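Local coordinates for protein CELL division inhibitor (Pyrococcus furiosus, PDB 1G3Q) that binds ADP and magnesium and, as a MinD-type P-loop ATPase, probably hydrolyses ATP in its role as a cell division inhibitor, at residues R32-D40 and K111-P120; P143-M152 and D179-E190. All coordinates share one frame; numbering follows the deposited sequence.

Contact 1 (R32-D40 and K111-P120); sequences RKVLAVDGD and KFDFILIDCP
Leu35 packs on one face of the Phe112 ring. Its CB sits over the ring centre, 3.5 Å from the centroid, a CH-pi contact only 5° off the ring normal. The methyls CD1 and CD2 reach past the rim, near CZ and CE2. Lys33 takes the other face, so the ring lies between Leu35 and the ammonium. With CG anti to the backbone N (chi1 -172°) and the chain extended beyond it, NZ lies 5.0 Å from the Phe112 centroid, a cation-pi contact. NZ also donates to Lys111 O at 3.0 Å, in the carbonyl plane. Lys111 O would probably lose this donor, and one face of Phe112 its cation, with an alanine in place of Lys33.

The Lys33 backbone is gripped too. Its N donates almost straight (174°) to Asp113 OD2, on the anti side of the carboxylate, and its O accepts from both Asp113 N and Phe114 N. From here strands 34-38 and 114-118 run parallel. Leu35 and Val37 each give one N-H and take one through the carbonyl. On the face of Leu35, Val37 CG2 meets Ile115 CG2 at 3.6 Å. On the other face, Val34 CG1 touches Leu116 CD1, and Arg32 CB comes to the edge of the Phe114 ring.

At the C-terminal end, Asp38 OD1 accepts from Asp40 N in an Asx turn. The Asp40 carboxylate slides past the Pro120 ring, with OD1 3.3 Å from CB. A water lies between Asp40 OD2 and Asp118 OD1. Asp118 OD2 is hydrogen-bonded to Thr17 OG1. Asp40 and Asp118 belong to a magnesium site seen for this protein but not occupied in this chain. The apolar strand pair thus ends in carboxylates gathered beside the nucleotide and metal, consistent with metal binding.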
# COMPACT_ATOMS: atom_id res chain seq x y z
N ARG A 32 -9.40 13.55 3.32
CA ARG A 32 -9.64 12.81 2.08
C ARG A 32 -10.29 11.46 2.39
O ARG A 32 -9.93 10.80 3.36
CB ARG A 32 -8.32 12.57 1.33
CG ARG A 32 -7.44 13.81 1.22
CD ARG A 32 -8.14 14.94 0.47
NE ARG A 32 -7.38 16.19 0.55
CZ ARG A 32 -7.70 17.31 -0.08
NH1 ARG A 32 -6.94 18.40 0.05
NH2 ARG A 32 -8.77 17.35 -0.87
N LYS A 33 -11.25 11.05 1.56
CA LYS A 33 -11.93 9.78 1.75
C LYS A 33 -11.08 8.69 1.13
O LYS A 33 -10.86 8.67 -0.09
CB LYS A 33 -13.32 9.81 1.10
CG LYS A 33 -14.18 8.59 1.41
CD LYS A 33 -15.56 8.70 0.77
CE LYS A 33 -16.38 7.44 0.98
NZ LYS A 33 -17.68 7.50 0.26
N VAL A 34 -10.60 7.77 1.96
CA VAL A 34 -9.71 6.70 1.51
C VAL A 34 -10.23 5.27 1.64
O VAL A 34 -10.92 4.93 2.60
CB VAL A 34 -8.38 6.75 2.30
CG1 VAL A 34 -7.41 5.74 1.74
CG2 VAL A 34 -7.80 8.16 2.25
N LEU A 35 -9.89 4.44 0.66
CA LEU A 35 -10.23 3.03 0.68
C LEU A 35 -8.90 2.28 0.62
O LEU A 35 -8.18 2.37 -0.37
CB LEU A 35 -11.09 2.60 -0.52
CG LEU A 35 -11.33 1.08 -0.53
CD1 LEU A 35 -12.17 0.69 0.70
CD2 LEU A 35 -12.04 0.66 -1.81
N ALA A 36 -8.57 1.57 1.70
CA ALA A 36 -7.34 0.80 1.75
C ALA A 36 -7.71 -0.60 1.28
O ALA A 36 -8.54 -1.27 1.90
CB ALA A 36 -6.80 0.76 3.17
N VAL A 37 -7.11 -1.04 0.18
CA VAL A 37 -7.41 -2.35 -0.39
C VAL A 37 -6.30 -3.37 -0.15
O VAL A 37 -5.13 -3.11 -0.45
CB VAL A 37 -7.65 -2.23 -1.91
CG1 VAL A 37 -7.96 -3.59 -2.51
CG2 VAL A 37 -8.81 -1.26 -2.18
N ASP A 38 -6.66 -4.53 0.38
CA ASP A 38 -5.67 -5.57 0.62
C ASP A 38 -5.59 -6.47 -0.61
O ASP A 38 -6.33 -7.45 -0.72
CB ASP A 38 -6.03 -6.42 1.84
CG ASP A 38 -4.87 -7.31 2.27
OD1 ASP A 38 -3.95 -7.52 1.45
OD2 ASP A 38 -4.88 -7.79 3.42
N GLY A 39 -4.70 -6.13 -1.53
CA GLY A 39 -4.54 -6.92 -2.73
C GLY A 39 -3.51 -8.03 -2.58
O GLY A 39 -3.13 -8.67 -3.56
N ASP A 40 -3.03 -8.24 -1.35
CA ASP A 40 -2.05 -9.29 -1.10
C ASP A 40 -2.84 -10.53 -0.74
O ASP A 40 -2.95 -10.92 0.43
CB ASP A 40 -1.12 -8.90 0.05
CG ASP A 40 0.23 -9.59 -0.04
OD1 ASP A 40 0.25 -10.75 -0.51
OD2 ASP A 40 1.25 -8.99 0.35
N LYS A 111 -16.30 6.42 -5.67
CA LYS A 111 -16.72 6.56 -4.28
C LYS A 111 -15.63 7.00 -3.30
O LYS A 111 -15.90 7.17 -2.12
CB LYS A 111 -17.33 5.25 -3.80
CG LYS A 111 -18.56 4.82 -4.58
CD LYS A 111 -19.20 3.57 -4.00
CE LYS A 111 -20.48 3.21 -4.75
NZ LYS A 111 -21.18 2.05 -4.14
N PHE A 112 -14.41 7.17 -3.79
CA PHE A 112 -13.30 7.56 -2.92
C PHE A 112 -12.36 8.56 -3.57
O PHE A 112 -12.28 8.64 -4.80
CB PHE A 112 -12.49 6.32 -2.53
CG PHE A 112 -13.28 5.29 -1.77
CD1 PHE A 112 -13.43 5.39 -0.39
CD2 PHE A 112 -13.91 4.25 -2.44
CE1 PHE A 112 -14.21 4.47 0.31
CE2 PHE A 112 -14.69 3.33 -1.75
CZ PHE A 112 -14.84 3.44 -0.38
N ASP A 113 -11.64 9.32 -2.74
CA ASP A 113 -10.67 10.29 -3.24
C ASP A 113 -9.38 9.53 -3.53
O ASP A 113 -8.66 9.85 -4.48
CB ASP A 113 -10.40 11.36 -2.18
CG ASP A 113 -11.59 12.26 -1.95
OD1 ASP A 113 -12.24 12.63 -2.95
OD2 ASP A 113 -11.88 12.59 -0.79
N PHE A 114 -9.10 8.53 -2.70
CA PHE A 114 -7.91 7.71 -2.85
C PHE A 114 -8.23 6.24 -2.58
O PHE A 114 -8.95 5.91 -1.63
CB PHE A 114 -6.83 8.13 -1.85
CG PHE A 114 -6.14 9.41 -2.21
CD1 PHE A 114 -5.06 9.40 -3.09
CD2 PHE A 114 -6.55 10.62 -1.66
CE1 PHE A 114 -4.40 10.59 -3.43
CE2 PHE A 114 -5.90 11.81 -1.99
CZ PHE A 114 -4.82 11.79 -2.87
N ILE A 115 -7.72 5.37 -3.44
CA ILE A 115 -7.88 3.94 -3.25
C ILE A 115 -6.44 3.46 -3.26
O ILE A 115 -5.76 3.51 -4.28
CB ILE A 115 -8.68 3.27 -4.40
CG1 ILE A 115 -10.11 3.82 -4.41
CG2 ILE A 115 -8.70 1.76 -4.21
CD1 ILE A 115 -11.02 3.19 -5.45
N LEU A 116 -5.96 3.02 -2.10
CA LEU A 116 -4.58 2.57 -2.00
C LEU A 116 -4.55 1.05 -1.97
O LEU A 116 -5.11 0.43 -1.06
CB LEU A 116 -3.93 3.16 -0.75
CG LEU A 116 -4.12 4.67 -0.59
CD1 LEU A 116 -3.42 5.16 0.68
CD2 LEU A 116 -3.54 5.40 -1.81
N ILE A 117 -3.91 0.45 -2.97
CA ILE A 117 -3.84 -1.01 -3.06
C ILE A 117 -2.54 -1.59 -2.52
O ILE A 117 -1.47 -1.36 -3.07
CB ILE A 117 -3.99 -1.48 -4.53
CG1 ILE A 117 -5.18 -0.79 -5.20
CG2 ILE A 117 -4.20 -2.99 -4.55
CD1 ILE A 117 -5.19 -0.94 -6.73
N ASP A 118 -2.66 -2.35 -1.44
CA ASP A 118 -1.52 -3.02 -0.83
C ASP A 118 -1.28 -4.23 -1.73
O ASP A 118 -2.09 -5.15 -1.77
CB ASP A 118 -1.89 -3.47 0.59
CG ASP A 118 -0.72 -4.07 1.34
OD1 ASP A 118 0.40 -4.13 0.79
OD2 ASP A 118 -0.94 -4.49 2.50
N CYS A 119 -0.16 -4.23 -2.45
CA CYS A 119 0.14 -5.33 -3.36
C CYS A 119 1.20 -6.30 -2.89
O CYS A 119 2.08 -5.95 -2.10
CB CYS A 119 0.60 -4.78 -4.72
SG CYS A 119 -0.51 -3.62 -5.53
N PRO A 120 1.12 -7.55 -3.35
CA PRO A 120 2.15 -8.51 -2.94
C PRO A 120 3.33 -8.08 -3.82
O PRO A 120 3.13 -7.41 -4.83
CB PRO A 120 1.56 -9.85 -3.36
CG PRO A 120 0.70 -9.51 -4.53
CD PRO A 120 0.04 -8.22 -4.10
O HOH W 1 1.74 -6.29 0.98

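Contact 2 (P143-M152 and D179-E190); sequences PEISCLTDTM and DIPPEAAEDVME
Asp179 lies beside Pro143, both side chains pointing the same way, with Asp179 CB 3.4 Å from Pro143 CB. Its OD2 accepts from the backbone N of Ser176 and Gly174, which ties it to its own loop. Ile180 comes next. Its N donates to Pro143 O at 3.2 Å, in the carbonyl plane and on a lone pair. This is the one hydrogen bond between the two segments. The Ile180 side chain then runs past the same carbonyl, and its CD1 meets Leu148 CD1 tip to tip at 3.4 Å, tight for two methyls. CD1 also approaches Ile145 CB. CG1 stands anti to the carbonyl carbon (chi1 -60°), which aims the chain at the start of helix 145-160.

One turn into helix 182-189, Ala185 gives Leu148 CD1 a looser neighbour. The Val188 and Ile145 side chains cross at about a right angle, with Val188 CG1 4.0 Å from Ile145 CD1. Met189 bends at chi2 and chi3, and the bent chain brings SD against Leu148. SD is 3.4 Å from Leu148 O and also touches Leu148 CD2, while CE reaches Thr151 CG2. Glu190 leaves the helix with positive phi, and its OE1 comes 3.9 Å from Met152 SD.

The helix axes come within 9.9 Å at -36° and pack through Leu148, Val188, Met152 and Met189. Pro143 and Met189 also touch strand 164-173. Strands 136-141, 164-173 and 193-198 are adjacent and parallel, so the two helices belong to successive beta-alpha-beta crossovers of the alpha-beta-alpha layered P-loop NTPase fold.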
# COMPACT_ATOMS: atom_id res chain seq x y z
N PRO A 143 16.91 0.46 1.53
CA PRO A 143 18.23 0.94 1.10
C PRO A 143 19.21 -0.11 0.56
O PRO A 143 20.42 0.10 0.61
CB PRO A 143 18.77 1.64 2.35
CG PRO A 143 17.53 2.04 3.10
CD PRO A 143 16.67 0.81 2.94
N GLU A 144 18.69 -1.23 0.05
CA GLU A 144 19.55 -2.28 -0.50
C GLU A 144 19.57 -2.17 -2.02
O GLU A 144 18.52 -2.08 -2.65
CB GLU A 144 19.03 -3.66 -0.11
CG GLU A 144 19.17 -4.02 1.36
CD GLU A 144 18.63 -5.40 1.66
OE1 GLU A 144 17.42 -5.64 1.43
OE2 GLU A 144 19.41 -6.26 2.13
N ILE A 145 20.76 -2.19 -2.61
CA ILE A 145 20.87 -2.08 -4.06
C ILE A 145 20.01 -3.11 -4.79
O ILE A 145 19.33 -2.77 -5.76
CB ILE A 145 22.35 -2.22 -4.54
CG1 ILE A 145 22.44 -1.94 -6.04
CG2 ILE A 145 22.88 -3.62 -4.23
CD1 ILE A 145 21.92 -0.57 -6.45
N SER A 146 20.02 -4.35 -4.31
CA SER A 146 19.23 -5.40 -4.94
C SER A 146 17.74 -5.08 -4.84
O SER A 146 16.97 -5.33 -5.77
CB SER A 146 19.52 -6.75 -4.28
OG SER A 146 19.30 -6.69 -2.88
N CYS A 147 17.33 -4.52 -3.71
CA CYS A 147 15.93 -4.17 -3.52
C CYS A 147 15.59 -2.98 -4.42
O CYS A 147 14.50 -2.91 -4.99
CB CYS A 147 15.66 -3.82 -2.05
SG CYS A 147 13.92 -3.53 -1.68
N LEU A 148 16.53 -2.05 -4.55
CA LEU A 148 16.32 -0.88 -5.39
C LEU A 148 16.17 -1.28 -6.85
O LEU A 148 15.21 -0.90 -7.52
CB LEU A 148 17.49 0.10 -5.24
CG LEU A 148 17.68 0.78 -3.89
CD1 LEU A 148 18.98 1.56 -3.88
CD2 LEU A 148 16.50 1.71 -3.61
N THR A 149 17.13 -2.06 -7.35
CA THR A 149 17.10 -2.50 -8.74
C THR A 149 15.87 -3.36 -9.04
O THR A 149 15.26 -3.22 -10.10
CB THR A 149 18.39 -3.29 -9.12
OG1 THR A 149 18.55 -4.41 -8.24
CG2 THR A 149 19.61 -2.39 -9.00
N ASP A 150 15.50 -4.23 -8.12
CA ASP A 150 14.33 -5.08 -8.32
C ASP A 150 13.07 -4.23 -8.39
O ASP A 150 12.24 -4.41 -9.28
CB ASP A 150 14.21 -6.10 -7.18
CG ASP A 150 15.15 -7.28 -7.36
OD1 ASP A 150 16.04 -7.20 -8.23
OD2 ASP A 150 15.01 -8.27 -6.61
N THR A 151 12.93 -3.29 -7.46
CA THR A 151 11.76 -2.41 -7.43
C THR A 151 11.74 -1.53 -8.68
O THR A 151 10.68 -1.24 -9.22
CB THR A 151 11.77 -1.52 -6.17
OG1 THR A 151 11.81 -2.35 -5.00
CG2 THR A 151 10.53 -0.65 -6.13
N MET A 152 12.92 -1.13 -9.12
CA MET A 152 13.03 -0.30 -10.32
C MET A 152 12.41 -1.06 -11.49
O MET A 152 11.63 -0.50 -12.26
CB MET A 152 14.50 -0.02 -10.62
CG MET A 152 14.74 0.85 -11.83
SD MET A 152 16.48 0.79 -12.31
CE MET A 152 17.27 1.13 -10.72
N ASP A 179 23.23 1.13 4.64
CA ASP A 179 22.14 1.67 3.85
C ASP A 179 22.59 2.71 2.84
O ASP A 179 23.43 3.56 3.13
CB ASP A 179 21.08 2.31 4.75
CG ASP A 179 20.43 1.32 5.68
OD1 ASP A 179 20.21 0.16 5.26
OD2 ASP A 179 20.12 1.70 6.83
N ILE A 180 22.02 2.64 1.64
CA ILE A 180 22.33 3.58 0.58
C ILE A 180 21.61 4.89 0.92
O ILE A 180 20.39 4.90 1.09
CB ILE A 180 21.82 3.06 -0.78
CG1 ILE A 180 22.50 1.72 -1.10
CG2 ILE A 180 22.10 4.08 -1.87
CD1 ILE A 180 22.00 1.06 -2.37
N PRO A 181 22.35 6.00 1.02
CA PRO A 181 21.72 7.29 1.34
C PRO A 181 20.68 7.69 0.30
O PRO A 181 20.80 7.34 -0.87
CB PRO A 181 22.91 8.25 1.40
CG PRO A 181 23.91 7.62 0.47
CD PRO A 181 23.80 6.16 0.82
N PRO A 182 19.66 8.45 0.72
CA PRO A 182 18.58 8.91 -0.17
C PRO A 182 18.99 9.53 -1.50
O PRO A 182 18.46 9.16 -2.55
CB PRO A 182 17.80 9.89 0.72
CG PRO A 182 18.82 10.35 1.72
CD PRO A 182 19.54 9.07 2.04
N GLU A 183 19.93 10.47 -1.47
CA GLU A 183 20.37 11.11 -2.71
C GLU A 183 20.88 10.07 -3.70
O GLU A 183 20.57 10.14 -4.89
CB GLU A 183 21.46 12.14 -2.41
CG GLU A 183 21.73 13.11 -3.56
CD GLU A 183 22.73 14.19 -3.19
OE1 GLU A 183 22.47 14.93 -2.21
OE2 GLU A 183 23.77 14.30 -3.87
N ALA A 184 21.64 9.10 -3.20
CA ALA A 184 22.18 8.04 -4.04
C ALA A 184 21.09 7.05 -4.46
O ALA A 184 21.10 6.53 -5.57
CB ALA A 184 23.29 7.30 -3.30
N ALA A 185 20.15 6.80 -3.55
CA ALA A 185 19.05 5.88 -3.84
C ALA A 185 18.20 6.44 -4.97
O ALA A 185 17.77 5.71 -5.86
CB ALA A 185 18.20 5.67 -2.59
N GLU A 186 17.95 7.75 -4.94
CA GLU A 186 17.15 8.39 -5.97
C GLU A 186 17.90 8.32 -7.30
O GLU A 186 17.29 8.07 -8.34
CB GLU A 186 16.88 9.85 -5.61
CG GLU A 186 16.04 10.59 -6.64
CD GLU A 186 15.67 11.99 -6.19
OE1 GLU A 186 16.59 12.79 -5.91
OE2 GLU A 186 14.46 12.30 -6.12
N ASP A 187 19.21 8.52 -7.25
CA ASP A 187 20.04 8.47 -8.44
C ASP A 187 19.92 7.09 -9.08
O ASP A 187 19.99 6.95 -10.30
CB ASP A 187 21.50 8.76 -8.07
CG ASP A 187 22.44 8.74 -9.27
OD1 ASP A 187 22.12 9.38 -10.29
OD2 ASP A 187 23.50 8.08 -9.19
N VAL A 188 19.73 6.06 -8.25
CA VAL A 188 19.60 4.69 -8.73
C VAL A 188 18.20 4.39 -9.27
O VAL A 188 18.05 3.86 -10.37
CB VAL A 188 19.91 3.68 -7.61
CG1 VAL A 188 19.61 2.26 -8.08
CG2 VAL A 188 21.36 3.80 -7.18
N MET A 189 17.19 4.73 -8.48
CA MET A 189 15.80 4.49 -8.84
C MET A 189 15.34 5.11 -10.16
O MET A 189 14.53 4.53 -10.87
CB MET A 189 14.88 4.95 -7.72
CG MET A 189 14.98 4.12 -6.46
SD MET A 189 14.68 2.37 -6.81
CE MET A 189 12.92 2.39 -7.13
N GLU A 190 15.85 6.30 -10.46
CA GLU A 190 15.49 7.01 -11.69
C GLU A 190 14.10 7.64 -11.61
O GLU A 190 13.57 8.11 -12.61
CB GLU A 190 15.56 6.07 -12.90
CG GLU A 190 16.97 5.59 -13.22
CD GLU A 190 17.06 4.91 -14.58
OE1 GLU A 190 16.40 3.87 -14.77
OE2 GLU A 190 17.79 5.42 -15.45

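The two contacts lie 25 Å apart between centres, with nearest atoms about 10 Å apart, and do not touch. Contact 1 joins two parallel strands inside the sheet, and contact 2 joins two helices packed beside it. Strand 3-8, next to 114-118 in the sheet, leads into the P-loop, which both contacts reach. In contact 1, the side chain of Asp118 is about 4 Å from the bound ADP, and that of Asp40 about 4 Å from the magnesium ion. Contact 2 stands further off: the side chain of Pro143 is about 9 Å from ADP. Among its ties to the P-loop are hydrogen bonds between Thr151 OG1 and Gly10 N and between Ser146 OG and Lys11 NZ.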